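Local coordinates for uncharacterized protein (Parabacteroides distasonis, PDB 4Q34) that probably hydrolyses ester bonds as a putative esterase of the alpha/beta hydrolase family, its natural substrate not being established, at residues 50-55 and 172-177; 113-118 and 259-264; 198-203 and 242-247; 203-208 and 270-275; 212-217 and 265-270. All coordinates share one frame; numbering follows the deposited sequence.

Interaction 1: 50-55 and 172-177; sequences VFAHGV and FITHSQ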
# COMPACT_ATOMS: atom_id res chain seq x y z
N VAL A 50 7.99 -3.54 14.24
CA VAL A 50 6.71 -3.22 13.66
C VAL A 50 6.58 -1.70 13.66
O VAL A 50 6.76 -1.07 14.70
CB VAL A 50 5.57 -3.85 14.47
CG1 VAL A 50 4.23 -3.42 13.90
CG2 VAL A 50 5.73 -5.37 14.54
N PHE A 51 6.29 -1.14 12.49
CA PHE A 51 6.25 0.30 12.30
C PHE A 51 4.84 0.82 12.11
O PHE A 51 4.12 0.32 11.24
CB PHE A 51 7.13 0.68 11.10
CG PHE A 51 8.59 0.42 11.30
CD1 PHE A 51 9.42 1.35 11.88
CD2 PHE A 51 9.15 -0.76 10.90
CE1 PHE A 51 10.77 1.12 12.07
CE2 PHE A 51 10.50 -1.01 11.08
CZ PHE A 51 11.32 -0.08 11.67
N ALA A 52 4.47 1.83 12.89
CA ALA A 52 3.14 2.44 12.82
C ALA A 52 3.17 3.95 12.52
O ALA A 52 3.70 4.76 13.30
CB ALA A 52 2.42 2.26 14.15
N HIS A 53 2.55 4.32 11.43
CA HIS A 53 2.45 5.71 10.97
C HIS A 53 1.41 6.52 11.77
O HIS A 53 0.65 5.96 12.59
CB HIS A 53 2.04 5.68 9.50
CG HIS A 53 0.71 5.04 9.27
ND1 HIS A 53 -0.47 5.70 9.51
CD2 HIS A 53 0.36 3.77 8.93
CE1 HIS A 53 -1.48 4.90 9.27
NE2 HIS A 53 -1.01 3.72 8.92
N GLY A 54 1.35 7.81 11.49
CA GLY A 54 0.40 8.71 12.08
C GLY A 54 -0.70 9.16 11.12
O GLY A 54 -0.99 8.50 10.12
N VAL A 55 -1.32 10.29 11.43
CA VAL A 55 -2.52 10.68 10.72
C VAL A 55 -2.18 11.15 9.31
O VAL A 55 -1.10 11.76 9.08
CB VAL A 55 -3.28 11.79 11.45
CG1 VAL A 55 -2.53 13.12 11.36
CG2 VAL A 55 -4.69 11.96 10.90
N PHE A 172 7.70 -2.14 18.96
CA PHE A 172 6.73 -1.28 18.28
C PHE A 172 7.37 0.09 18.12
O PHE A 172 7.79 0.70 19.11
CB PHE A 172 5.43 -1.17 19.08
CG PHE A 172 4.18 -0.85 18.28
CD1 PHE A 172 4.13 -0.86 16.90
CD2 PHE A 172 2.99 -0.60 18.96
CE1 PHE A 172 2.96 -0.62 16.21
CE2 PHE A 172 1.80 -0.35 18.27
CZ PHE A 172 1.79 -0.33 16.90
N ILE A 173 7.50 0.51 16.86
CA ILE A 173 8.09 1.81 16.51
C ILE A 173 6.96 2.65 15.93
O ILE A 173 6.43 2.29 14.89
CB ILE A 173 9.21 1.70 15.45
CG1 ILE A 173 10.13 0.51 15.74
CG2 ILE A 173 9.98 3.02 15.36
CD1 ILE A 173 10.88 0.64 17.04
N THR A 174 6.64 3.77 16.58
CA THR A 174 5.47 4.57 16.24
C THR A 174 5.82 6.00 15.91
O THR A 174 6.92 6.49 16.22
CB THR A 174 4.40 4.54 17.35
OG1 THR A 174 4.84 5.26 18.50
CG2 THR A 174 4.05 3.08 17.74
N HIS A 175 4.86 6.66 15.27
CA HIS A 175 4.98 8.06 14.89
C HIS A 175 3.69 8.84 15.09
O HIS A 175 2.66 8.46 14.59
CB HIS A 175 5.33 8.12 13.40
CG HIS A 175 5.62 9.51 12.92
ND1 HIS A 175 5.23 9.96 11.68
CD2 HIS A 175 6.31 10.53 13.49
CE1 HIS A 175 5.60 11.21 11.53
NE2 HIS A 175 6.30 11.56 12.59
N SER A 176 3.78 9.96 15.82
CA SER A 176 2.71 10.95 15.93
C SER A 176 1.42 10.35 16.54
O SER A 176 1.46 9.97 17.69
CB SER A 176 2.52 11.66 14.60
OG SER A 176 1.91 12.91 14.83
N GLN A 177 0.33 10.26 15.79
CA GLN A 177 -0.88 9.59 16.30
C GLN A 177 -0.67 8.11 16.48
O GLN A 177 -1.40 7.45 17.22
CB GLN A 177 -2.06 9.84 15.39
CG GLN A 177 -2.45 11.32 15.33
CD GLN A 177 -1.53 12.25 14.51
OE1 GLN A 177 -0.66 11.85 13.68
NE2 GLN A 177 -1.76 13.53 14.72
O HOH W 1 3.34 9.04 9.88
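Phe-172 leans across two parallel strands, with CE1 3.6 Å from Ala-52 CB and 3.8 Å from Val-50 CG1. Its CG is anti to the backbone N (chi1 -154°), and the ring edge meets Val-50 O while Thr-174 CG2 lies over the centre of one face. On the other face of the sheet, Phe-51 and Ile-173 run side by side, CD1 to CB 3.6 Å. Ile-173 N donates to Val-50 O and Ala-52 N to Ile-173 O, both at 2.8 Å. Gly-54 lets the backbones come close; a beta carbon there would collide with His-175 O. An alanine at Phe-172 would probably open a gap beside Val-50 and Ala-52 and leave Tyr-160 and Phe-164 without their ring partner. At the strand ends the pairing weakens: His-175 N to Ala-52 O is weak, and a water bridges Gly-54 N and His-175 ND1, whose NE2 binds His-298 O. Val-55 and Gln-177 are partly exposed; two conformers of Gln-177 make its link to Val-55 N doubtful. The chemistry implies an apolar, hydrogen-bonded strand pair leading into the turn at Ser-176, whose positive phi (61°) is consistent with the nucleophile elbow of alpha/beta hydrolases, His-53 and Gly-54 possibly forming an oxyanion loop.

Interaction 2: 113-118 and 259-264; sequences FNRFRV and LYEWTR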
# COMPACT_ATOMS: atom_id res chain seq x y z
N PHE A 113 2.94 21.64 5.89
CA PHE A 113 4.38 22.02 5.83
C PHE A 113 4.80 22.63 7.16
O PHE A 113 5.81 22.28 7.74
CB PHE A 113 4.53 22.99 4.67
CG PHE A 113 5.92 23.51 4.42
CD1 PHE A 113 6.39 24.62 5.09
CD2 PHE A 113 6.72 22.93 3.44
CE1 PHE A 113 7.66 25.13 4.81
CE2 PHE A 113 7.97 23.45 3.15
CZ PHE A 113 8.44 24.55 3.84
N ASN A 114 4.00 23.57 7.65
CA ASN A 114 4.26 24.18 8.96
C ASN A 114 4.11 23.22 10.13
O ASN A 114 4.96 23.16 10.99
CB ASN A 114 3.30 25.35 9.18
CG ASN A 114 3.60 26.53 8.31
OD1 ASN A 114 4.20 26.41 7.26
ND2 ASN A 114 3.16 27.69 8.74
N ARG A 115 3.02 22.45 10.13
CA ARG A 115 2.71 21.49 11.18
C ARG A 115 3.84 20.47 11.36
O ARG A 115 4.10 20.01 12.47
CB ARG A 115 1.42 20.75 10.81
CG ARG A 115 1.05 19.61 11.73
CD ARG A 115 0.89 20.10 13.16
NE ARG A 115 0.24 19.11 14.02
CZ ARG A 115 -0.14 19.37 15.27
NH1 ARG A 115 0.08 20.56 15.81
NH2 ARG A 115 -0.76 18.44 15.98
N PHE A 116 4.48 20.11 10.25
CA PHE A 116 5.59 19.15 10.23
C PHE A 116 6.95 19.77 10.50
O PHE A 116 7.97 19.07 10.56
CB PHE A 116 5.60 18.38 8.90
CG PHE A 116 4.40 17.46 8.71
CD1 PHE A 116 3.65 17.02 9.81
CD2 PHE A 116 4.03 17.04 7.45
CE1 PHE A 116 2.59 16.14 9.65
CE2 PHE A 116 2.97 16.16 7.28
CZ PHE A 116 2.26 15.70 8.38
N ARG A 117 6.95 21.10 10.65
CA ARG A 117 8.11 21.89 11.00
C ARG A 117 9.21 21.76 9.95
O ARG A 117 10.39 21.72 10.25
CB ARG A 117 8.58 21.54 12.40
CG ARG A 117 7.50 21.69 13.48
CD ARG A 117 8.04 21.85 14.91
NE ARG A 117 9.16 20.94 15.14
CZ ARG A 117 9.06 19.64 15.36
NH1 ARG A 117 7.86 19.07 15.42
NH2 ARG A 117 10.14 18.90 15.43
N VAL A 118 8.81 21.78 8.69
CA VAL A 118 9.78 21.93 7.59
C VAL A 118 10.18 23.40 7.53
O VAL A 118 11.30 23.73 7.19
CB VAL A 118 9.20 21.47 6.24
CG1 VAL A 118 10.22 21.60 5.12
CG2 VAL A 118 8.74 20.03 6.34
N LEU A 259 2.79 24.64 15.31
CA LEU A 259 4.13 24.25 15.72
C LEU A 259 4.29 24.14 17.25
O LEU A 259 5.01 23.25 17.74
CB LEU A 259 5.17 25.20 15.15
CG LEU A 259 5.38 25.20 13.62
CD1 LEU A 259 4.52 26.22 12.90
CD2 LEU A 259 6.84 25.49 13.32
N TYR A 260 3.61 25.01 17.98
CA TYR A 260 3.82 25.08 19.44
C TYR A 260 3.27 23.86 20.15
O TYR A 260 3.79 23.46 21.17
CB TYR A 260 3.28 26.39 20.04
CG TYR A 260 3.69 26.59 21.48
CD1 TYR A 260 5.00 26.93 21.80
CD2 TYR A 260 2.81 26.37 22.51
CE1 TYR A 260 5.41 27.07 23.11
CE2 TYR A 260 3.20 26.53 23.83
CZ TYR A 260 4.51 26.88 24.12
OH TYR A 260 4.92 27.03 25.42
N GLU A 261 2.27 23.21 19.58
CA GLU A 261 1.77 21.98 20.15
C GLU A 261 2.89 20.98 20.35
O GLU A 261 2.84 20.24 21.31
CB GLU A 261 0.69 21.37 19.29
CG GLU A 261 -0.60 22.15 19.39
CD GLU A 261 -1.81 21.45 18.80
OE1 GLU A 261 -1.66 20.39 18.14
OE2 GLU A 261 -2.93 21.97 19.02
N TRP A 262 3.89 20.97 19.46
CA TRP A 262 5.02 20.05 19.60
C TRP A 262 5.90 20.43 20.79
O TRP A 262 6.38 19.59 21.51
CB TRP A 262 5.84 19.92 18.30
CG TRP A 262 5.01 19.48 17.16
CD1 TRP A 262 4.69 20.21 16.04
CD2 TRP A 262 4.36 18.21 17.02
NE1 TRP A 262 3.88 19.47 15.21
CE2 TRP A 262 3.67 18.23 15.78
CE3 TRP A 262 4.29 17.05 17.81
CZ2 TRP A 262 2.89 17.16 15.34
CZ3 TRP A 262 3.53 15.95 17.34
CH2 TRP A 262 2.85 16.02 16.12
N THR A 263 6.13 21.72 20.99
CA THR A 263 6.79 22.15 22.21
C THR A 263 6.11 21.68 23.48
O THR A 263 6.78 21.26 24.42
CB THR A 263 6.85 23.69 22.25
OG1 THR A 263 7.40 24.13 21.00
CG2 THR A 263 7.70 24.18 23.37
N ARG A 264 4.78 21.84 23.52
CA ARG A 264 3.98 21.39 24.68
C ARG A 264 4.10 19.88 24.87
O ARG A 264 4.16 19.41 26.02
CB ARG A 264 2.49 21.70 24.51
CG ARG A 264 2.15 23.11 24.06
CD ARG A 264 0.63 23.28 24.02
NE ARG A 264 0.18 23.96 25.21
CZ ARG A 264 -0.10 25.26 25.29
NH1 ARG A 264 -0.03 26.04 24.22
NH2 ARG A 264 -0.47 25.77 26.45
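Arg-115 lays one face of its guanidinium against the rim of the Trp-262 indole, NE 3.5 Å from CZ2; the planes are 48° apart, short of a stack. The guanidinium edge points at Glu-261 and grips a single oxygen end-on, with NH1 2.9 Å and NH2 3.0 Å from OE1. NH1 comes from above the carboxylate plane, whereas NH2 arrives nearly in line with the C-O bond. NH1 also donates to Glu-258 O, and Glu-261 OE2 accepts from Leu-220 N. A bend at chi2 (58°) turns CD back beside Trp-262 NE1. That NE1 donates to Arg-115 O at 2.8 Å, the oxygen tilted from the ring plane. Over a face of the indole lies Arg-117 NH1, 3.4 Å from Trp-262 CG, and its strongest partner is Glu-199. Arg-117 has positive phi in the Schellman motif that ends helix 109-115. Leu-259 fills the flank, CG 3.4 Å from Asn-114 O and CD2 3.9 Å from Arg-117 CG. An alanine at Arg-115 would probably leave Glu-261 OE1 without its two donors and uncover CZ2 of the indole. Arg-115, Arg-117 and Arg-265 gather round Trp-262, a concentration of positive charge that Glu-261 and Glu-199 are likely to offset.

Interaction 3: 198-203 and 242-247; sequences YEPGGA and IVIYYG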
# COMPACT_ATOMS: atom_id res chain seq x y z
N TYR A 198 8.40 8.31 17.70
CA TYR A 198 8.86 9.57 17.14
C TYR A 198 7.74 10.61 17.23
O TYR A 198 6.64 10.39 16.68
CB TYR A 198 9.33 9.43 15.67
CG TYR A 198 10.59 8.63 15.60
CD1 TYR A 198 11.84 9.24 15.75
CD2 TYR A 198 10.53 7.28 15.52
CE1 TYR A 198 12.99 8.49 15.79
CE2 TYR A 198 11.66 6.50 15.54
CZ TYR A 198 12.91 7.11 15.67
OH TYR A 198 14.07 6.36 15.72
N GLU A 199 8.00 11.69 17.96
CA GLU A 199 7.05 12.80 18.07
C GLU A 199 5.60 12.35 18.29
O GLU A 199 4.71 12.73 17.53
CB GLU A 199 7.12 13.74 16.87
CG GLU A 199 8.52 14.32 16.70
CD GLU A 199 8.58 15.80 16.40
OE1 GLU A 199 7.55 16.37 15.97
OE2 GLU A 199 9.68 16.40 16.57
N PRO A 200 5.35 11.57 19.34
CA PRO A 200 3.98 11.20 19.66
C PRO A 200 3.09 12.41 19.94
O PRO A 200 3.54 13.45 20.39
CB PRO A 200 4.10 10.31 20.91
CG PRO A 200 5.41 10.69 21.51
CD PRO A 200 6.29 11.05 20.33
N GLY A 201 1.81 12.25 19.69
CA GLY A 201 0.85 13.30 20.00
C GLY A 201 -0.50 12.66 20.25
O GLY A 201 -0.95 11.88 19.43
N GLY A 202 -1.11 13.02 21.37
CA GLY A 202 -2.47 12.63 21.68
C GLY A 202 -2.57 11.59 22.78
O GLY A 202 -1.72 10.68 22.87
N ALA A 203 -3.60 11.75 23.59
CA ALA A 203 -4.09 10.77 24.56
C ALA A 203 -2.96 10.16 25.41
O ALA A 203 -2.77 8.92 25.47
CB ALA A 203 -4.90 9.72 23.87
N ILE A 242 10.53 2.25 27.13
CA ILE A 242 9.98 3.17 26.17
C ILE A 242 10.97 4.31 25.91
O ILE A 242 11.58 4.80 26.86
CB ILE A 242 8.66 3.76 26.70
CG1 ILE A 242 7.62 2.65 26.90
CG2 ILE A 242 8.12 4.83 25.78
CD1 ILE A 242 6.35 3.07 27.60
N VAL A 243 11.15 4.64 24.63
CA VAL A 243 11.93 5.83 24.24
C VAL A 243 11.05 6.72 23.35
O VAL A 243 10.30 6.24 22.54
CB VAL A 243 13.32 5.46 23.61
CG1 VAL A 243 13.15 4.75 22.26
CG2 VAL A 243 14.17 6.71 23.39
N ILE A 244 11.19 8.02 23.52
CA ILE A 244 10.43 9.02 22.79
C ILE A 244 11.43 10.03 22.23
O ILE A 244 12.28 10.50 22.98
CB ILE A 244 9.44 9.70 23.74
CG1 ILE A 244 8.35 8.70 24.14
CG2 ILE A 244 8.78 10.90 23.08
CD1 ILE A 244 7.64 9.08 25.42
N TYR A 245 11.32 10.34 20.92
CA TYR A 245 12.20 11.30 20.25
C TYR A 245 11.43 12.51 19.74
O TYR A 245 10.36 12.37 19.15
CB TYR A 245 12.95 10.67 19.06
CG TYR A 245 13.79 9.48 19.40
CD1 TYR A 245 15.07 9.61 19.89
CD2 TYR A 245 13.30 8.19 19.20
CE1 TYR A 245 15.86 8.51 20.22
CE2 TYR A 245 14.08 7.08 19.48
CZ TYR A 245 15.35 7.24 20.01
OH TYR A 245 16.11 6.12 20.29
N TYR A 246 11.96 13.71 19.97
CA TYR A 246 11.46 14.93 19.36
C TYR A 246 12.58 15.64 18.63
O TYR A 246 13.73 15.71 19.10
CB TYR A 246 10.82 15.91 20.39
CG TYR A 246 9.45 15.47 20.84
CD1 TYR A 246 8.32 15.84 20.14
CD2 TYR A 246 9.29 14.65 21.94
CE1 TYR A 246 7.05 15.38 20.52
CE2 TYR A 246 8.03 14.18 22.33
CZ TYR A 246 6.94 14.54 21.62
OH TYR A 246 5.70 14.07 22.00
N GLY A 247 12.24 16.20 17.48
CA GLY A 247 13.19 16.98 16.69
C GLY A 247 13.33 18.45 17.10
O GLY A 247 13.14 18.82 18.27
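Tyr-198 and Tyr-245 are partners in a parallel beta bridge, to which Glu-199 N contributes a bond to Tyr-245 O at 2.7 Å, and two side-chain bonds carry the join further. Gly-247 N binds Glu-199 OE2 at 2.7 Å, using the anti lone pair of that oxygen with an N-H...O angle of 164°. Farther round, the hydroxyl of Tyr-246 donates to Pro-200 O, OH to O 2.8 Å. Aromatic contacts come second. The Tyr-198 and Tyr-245 rings point the same way with planes 18° apart, yet they are slid so far, centroids 5.0 Å apart, that they barely overlap; Tyr-198 CE1 to Tyr-245 CD2 is 3.4 Å. Tyr-246 instead offers a face to the backbone, Glu-199 CA standing 4.0 Å from its ring centroid in a CH-pi contact. Purely aliphatic packing is limited to Pro-200 CD on Ile-244 CG2 at 3.7 Å. Glu-199 CG is anti to the carbonyl carbon (chi1 -59°), and a bend at chi2 carries CD alongside Tyr-246 CD1. In the carboxylate, OE2 takes the Gly-247 amide among its bonds, while OE1 meets His-298 ND1 and Arg-117 NH1. Such anchoring implies a fixed orientation toward the histidine, consistent with Glu-199 being the acid of a Ser-His-acid triad, on the loop after the strand next to that of Ser-176.

Interaction 4: 203-208 and 270-275; sequences AVPFPE and KIWAKM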
# COMPACT_ATOMS: atom_id res chain seq x y z
N ALA A 203 -3.60 11.75 23.59
CA ALA A 203 -4.09 10.77 24.56
C ALA A 203 -2.96 10.16 25.41
O ALA A 203 -2.77 8.92 25.47
CB ALA A 203 -4.90 9.72 23.87
N VAL A 204 -2.23 11.03 26.07
CA VAL A 204 -1.13 10.59 26.94
C VAL A 204 -1.75 10.14 28.26
O VAL A 204 -2.46 10.90 28.87
CB VAL A 204 -0.11 11.71 27.15
CG1 VAL A 204 1.00 11.24 28.06
CG2 VAL A 204 0.42 12.21 25.80
N PRO A 205 -1.54 8.88 28.68
CA PRO A 205 -2.26 8.42 29.83
C PRO A 205 -1.61 8.77 31.18
O PRO A 205 -0.45 8.44 31.43
CB PRO A 205 -2.33 6.89 29.63
CG PRO A 205 -1.07 6.61 28.91
CD PRO A 205 -0.84 7.78 28.00
N PHE A 206 -2.37 9.41 32.04
CA PHE A 206 -1.96 9.69 33.40
C PHE A 206 -2.96 9.08 34.40
O PHE A 206 -4.15 8.89 34.05
CB PHE A 206 -1.91 11.20 33.61
CG PHE A 206 -0.80 11.88 32.87
CD1 PHE A 206 -0.99 12.33 31.59
CD2 PHE A 206 0.41 12.09 33.48
CE1 PHE A 206 0.03 12.98 30.90
CE2 PHE A 206 1.45 12.70 32.79
CZ PHE A 206 1.25 13.16 31.51
N PRO A 207 -2.52 8.81 35.64
CA PRO A 207 -3.45 8.32 36.64
C PRO A 207 -4.52 9.33 36.96
O PRO A 207 -4.26 10.54 36.97
CB PRO A 207 -2.59 8.11 37.89
CG PRO A 207 -1.20 8.28 37.49
CD PRO A 207 -1.17 9.02 36.18
N GLU A 208 -5.72 8.83 37.20
CA GLU A 208 -6.84 9.65 37.58
C GLU A 208 -6.48 10.47 38.77
O GLU A 208 -5.88 9.97 39.73
CB GLU A 208 -8.03 8.73 37.91
CG GLU A 208 -8.63 8.14 36.65
CD GLU A 208 -9.44 6.85 36.86
OE1 GLU A 208 -9.39 6.28 37.96
OE2 GLU A 208 -10.10 6.38 35.89
N LYS A 270 8.18 14.57 28.99
CA LYS A 270 9.16 14.54 30.07
C LYS A 270 8.50 14.37 31.44
O LYS A 270 9.03 13.66 32.29
CB LYS A 270 10.06 15.78 30.05
CG LYS A 270 10.96 15.76 28.81
CD LYS A 270 12.16 16.66 28.94
CE LYS A 270 11.80 18.05 28.57
NZ LYS A 270 13.03 18.89 28.59
N ILE A 271 7.33 14.98 31.63
CA ILE A 271 6.59 14.84 32.88
C ILE A 271 6.07 13.41 33.02
O ILE A 271 6.25 12.78 34.06
CB ILE A 271 5.44 15.84 32.96
CG1 ILE A 271 6.02 17.26 33.07
CG2 ILE A 271 4.52 15.50 34.12
CD1 ILE A 271 5.00 18.38 32.84
N TRP A 272 5.48 12.91 31.94
CA TRP A 272 4.98 11.53 31.86
C TRP A 272 6.07 10.49 32.16
O TRP A 272 5.88 9.61 32.99
CB TRP A 272 4.43 11.29 30.45
CG TRP A 272 3.66 10.01 30.24
CD1 TRP A 272 2.45 9.70 30.77
CD2 TRP A 272 4.00 8.94 29.35
NE1 TRP A 272 2.01 8.48 30.28
CE2 TRP A 272 2.95 8.00 29.41
CE3 TRP A 272 5.09 8.68 28.51
CZ2 TRP A 272 2.97 6.84 28.69
CZ3 TRP A 272 5.11 7.50 27.80
CH2 TRP A 272 4.06 6.60 27.89
N ALA A 273 7.25 10.69 31.56
CA ALA A 273 8.39 9.79 31.78
C ALA A 273 8.80 9.81 33.25
O ALA A 273 9.03 8.77 33.85
CB ALA A 273 9.58 10.18 30.90
N LYS A 274 8.90 11.00 33.82
CA LYS A 274 9.28 11.14 35.22
C LYS A 274 8.29 10.37 36.14
O LYS A 274 8.70 9.61 37.02
CB LYS A 274 9.40 12.63 35.58
CG LYS A 274 9.62 12.91 37.06
CD LYS A 274 10.84 12.20 37.60
CE LYS A 274 11.27 12.82 38.92
NZ LYS A 274 12.25 11.93 39.59
N MSE A 275 6.99 10.56 35.89
CA MSE A 275 5.99 9.93 36.70
C MSE A 275 6.05 8.44 36.58
O MSE A 275 5.93 7.75 37.58
CB MSE A 275 4.61 10.45 36.30
CG MSE A 275 4.49 11.87 36.84
SE MSE A 275 2.75 12.58 36.31
CE MSE A 275 1.69 11.10 37.08
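Trp-272 projects from its helix toward strand 204-207, and its indole is met both over a face and at its edge. Its CG is anti to the backbone N (chi1 -170°), which starts the ring toward the strand. One edge is turned on Phe-206 in a T-shaped pair: the planes make 73°, the phenyl and five-membered ring centroids are 5.0 Å apart, and Trp-272 CD1 stands 3.7 Å from Phe-206 CZ, over the phenyl face but shifted toward its rim. A face of the indole receives Val-204, whose CG1 lies 3.6 Å from the centroid of the five-membered ring in a CH-pi contact only 16° off the ring normal. In the plane of the indole, NE1 donates to Pro-205 O at 2.7 Å, and Pro-205 CD packs obliquely near CZ2 at 4.0 Å. Phe-206 has a second neighbour at its edge. Selenomethionine Met-275 crosses it at about a right angle with SE 3.7 Å from CD2, a Met-aromatic contact, and the bend at its chi3 sends CE on to Pro-207 CD at 3.6 Å. Beyond the two segments, Trp-183 meets the Trp-272 ring and Phe-234 touches Met-275. The strand itself pairs with strand 226-229, so the contact fastens this small parallel sheet to helix 257-277. Apart from NE1, whose N-H is donated to Pro-205 O, the side chains meet through apolar and aromatic surfaces; that bond, with Val-204 on a face and Phe-206 at the edge, is likely to hold the indole's rotation.

Interaction 5: 212-217 and 265-270; sequences PEEAKF and RLRLMK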
# COMPACT_ATOMS: atom_id res chain seq x y z
N PRO A 212 -1.32 16.30 34.92
CA PRO A 212 -0.52 17.52 35.12
C PRO A 212 -1.11 18.71 34.39
O PRO A 212 -1.76 18.55 33.36
CB PRO A 212 0.86 17.16 34.55
CG PRO A 212 0.67 15.92 33.75
CD PRO A 212 -0.65 15.30 34.07
N GLU A 213 -0.87 19.91 34.91
CA GLU A 213 -1.41 21.13 34.29
C GLU A 213 -1.02 21.15 32.83
O GLU A 213 -1.83 21.44 31.95
CB GLU A 213 -0.93 22.40 34.99
CG GLU A 213 -1.67 22.70 36.29
CD GLU A 213 -3.16 22.83 36.07
OE1 GLU A 213 -3.57 23.66 35.24
OE2 GLU A 213 -3.92 22.07 36.72
N GLU A 214 0.23 20.77 32.58
CA GLU A 214 0.78 20.72 31.22
C GLU A 214 0.08 19.74 30.25
O GLU A 214 0.37 19.74 29.05
CB GLU A 214 2.29 20.42 31.31
CG GLU A 214 3.09 21.49 32.04
CD GLU A 214 3.29 21.22 33.53
OE1 GLU A 214 2.48 20.50 34.17
OE2 GLU A 214 4.29 21.74 34.06
N ALA A 215 -0.82 18.91 30.77
CA ALA A 215 -1.59 17.95 29.96
C ALA A 215 -2.99 18.42 29.60
O ALA A 215 -3.71 17.76 28.83
CB ALA A 215 -1.72 16.63 30.74
N LYS A 216 -3.41 19.52 30.22
CA LYS A 216 -4.80 19.93 30.17
C LYS A 216 -5.11 20.82 28.97
O LYS A 216 -6.26 21.23 28.79
CB LYS A 216 -5.19 20.63 31.47
CG LYS A 216 -5.25 19.68 32.66
CD LYS A 216 -5.89 20.32 33.90
CE LYS A 216 -6.14 19.29 34.99
NZ LYS A 216 -5.40 19.57 36.25
N PHE A 217 -4.11 21.10 28.13
CA PHE A 217 -4.39 21.91 26.94
C PHE A 217 -5.22 21.08 25.97
O PHE A 217 -5.12 19.85 25.96
CB PHE A 217 -3.12 22.52 26.33
CG PHE A 217 -2.16 21.52 25.72
CD1 PHE A 217 -1.26 20.80 26.51
CD2 PHE A 217 -2.13 21.34 24.34
CE1 PHE A 217 -0.37 19.90 25.94
CE2 PHE A 217 -1.24 20.44 23.77
CZ PHE A 217 -0.36 19.72 24.57
N ARG A 265 4.17 19.15 23.75
CA ARG A 265 4.26 17.69 23.80
C ARG A 265 5.60 17.21 24.37
O ARG A 265 5.64 16.30 25.19
CB ARG A 265 3.98 17.08 22.43
CG ARG A 265 2.47 17.10 22.21
CD ARG A 265 2.12 16.88 20.77
NE ARG A 265 0.68 16.73 20.68
CZ ARG A 265 0.01 16.73 19.56
NH1 ARG A 265 0.61 16.92 18.39
NH2 ARG A 265 -1.31 16.56 19.62
N LEU A 266 6.70 17.88 23.98
CA LEU A 266 8.00 17.57 24.55
C LEU A 266 7.94 17.71 26.07
O LEU A 266 8.31 16.79 26.79
CB LEU A 266 9.10 18.43 23.95
CG LEU A 266 10.49 18.24 24.56
CD1 LEU A 266 10.91 16.79 24.55
CD2 LEU A 266 11.53 19.13 23.90
N ARG A 267 7.42 18.85 26.53
CA ARG A 267 7.31 19.17 27.95
C ARG A 267 6.48 18.09 28.66
O ARG A 267 6.85 17.59 29.71
CB ARG A 267 6.66 20.56 28.11
CG ARG A 267 6.52 21.08 29.54
CD ARG A 267 5.56 22.28 29.60
NE ARG A 267 5.63 23.11 28.41
CZ ARG A 267 4.69 23.98 28.04
NH1 ARG A 267 3.60 24.13 28.77
NH2 ARG A 267 4.85 24.70 26.95
N LEU A 268 5.38 17.74 28.06
CA LEU A 268 4.45 16.77 28.64
C LEU A 268 5.04 15.39 28.74
O LEU A 268 4.87 14.73 29.75
CB LEU A 268 3.18 16.71 27.84
CG LEU A 268 2.12 15.76 28.34
CD1 LEU A 268 1.77 16.03 29.79
CD2 LEU A 268 0.92 15.84 27.43
N MSE A 269 5.73 14.96 27.69
CA MSE A 269 6.32 13.61 27.71
C MSE A 269 7.43 13.49 28.75
O MSE A 269 7.61 12.43 29.37
CB MSE A 269 6.81 13.17 26.35
CG MSE A 269 5.79 13.15 25.26
SE MSE A 269 4.07 12.45 25.83
CE MSE A 269 4.39 10.57 25.61
N LYS A 270 8.18 14.57 28.99
CA LYS A 270 9.16 14.54 30.07
C LYS A 270 8.50 14.37 31.44
O LYS A 270 9.03 13.66 32.29
CB LYS A 270 10.06 15.78 30.05
CG LYS A 270 10.96 15.76 28.81
CD LYS A 270 12.16 16.66 28.94
CE LYS A 270 11.80 18.05 28.57
NZ LYS A 270 13.03 18.89 28.59
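Ala-215 N donates to Pro-212 O at 2.8 Å, closing a 3-10 turn whose Ala-215 CB rests 3.7 Å from Leu-268 CD1. The same methyl of Leu-268 lies 4.1 Å from Pro-212 CG, the proline and leucine side chains crossing at about a right angle, and 4.0 Å from Glu-214 O. Leu-268 has CG anti to the backbone N (chi1 -179°), which directs CG toward the 3-10 turn, and CD2 also approaches Ala-215 CA. Phe-206 touches Leu-268, Ala-215 and Pro-212, extending the apolar patch toward strand 204-207. Nearer the surface, the aliphatic parts of Glu-214 and Arg-267 meet, CG to CD 3.6 Å in the arginine conformer given, one of two. Their charged ends do not pair: Glu-214 OE2 and Arg-267 NH1 are 5.8 Å apart, carboxylate and guanidinium planes at 63°, so any mutual attraction is doubtful. Phe-217 makes a cation-pi contact with Arg-264 of the same helix. The arrangement is plain packing of the connection between strands 204-207 and 226-229 on helix 257-277, which links parallel strands 242-246 and 283-287 in the beta-alpha-beta crossover of the alpha/beta hydrolase fold.

In the fold
The centre of interaction 1 lies about 2 Å from the centre of the chain, and it joins interaction 3 through the central sheet, Thr-174 O meeting Tyr-198 N at 2.8 Å; their centres are about 10 Å apart. The probable active site falls between them, with Ser-176 and Glu-199 both touching His-298. Interaction 2 borders it: Arg-117 NH1 reaches Glu-199 OE1 at 2.8 Å, Trp-262 CH2 lies 3.5 Å from Ser-176 OG, and a glycerol, probably from the crystallisation liquor, sits about 3 Å from the side chain of Arg-115. Helix 257-277 runs from there into interactions 5 and 4, whose centres are about 8 Å apart. Interaction 4 lies about 19 Å from interaction 1, centre to centre.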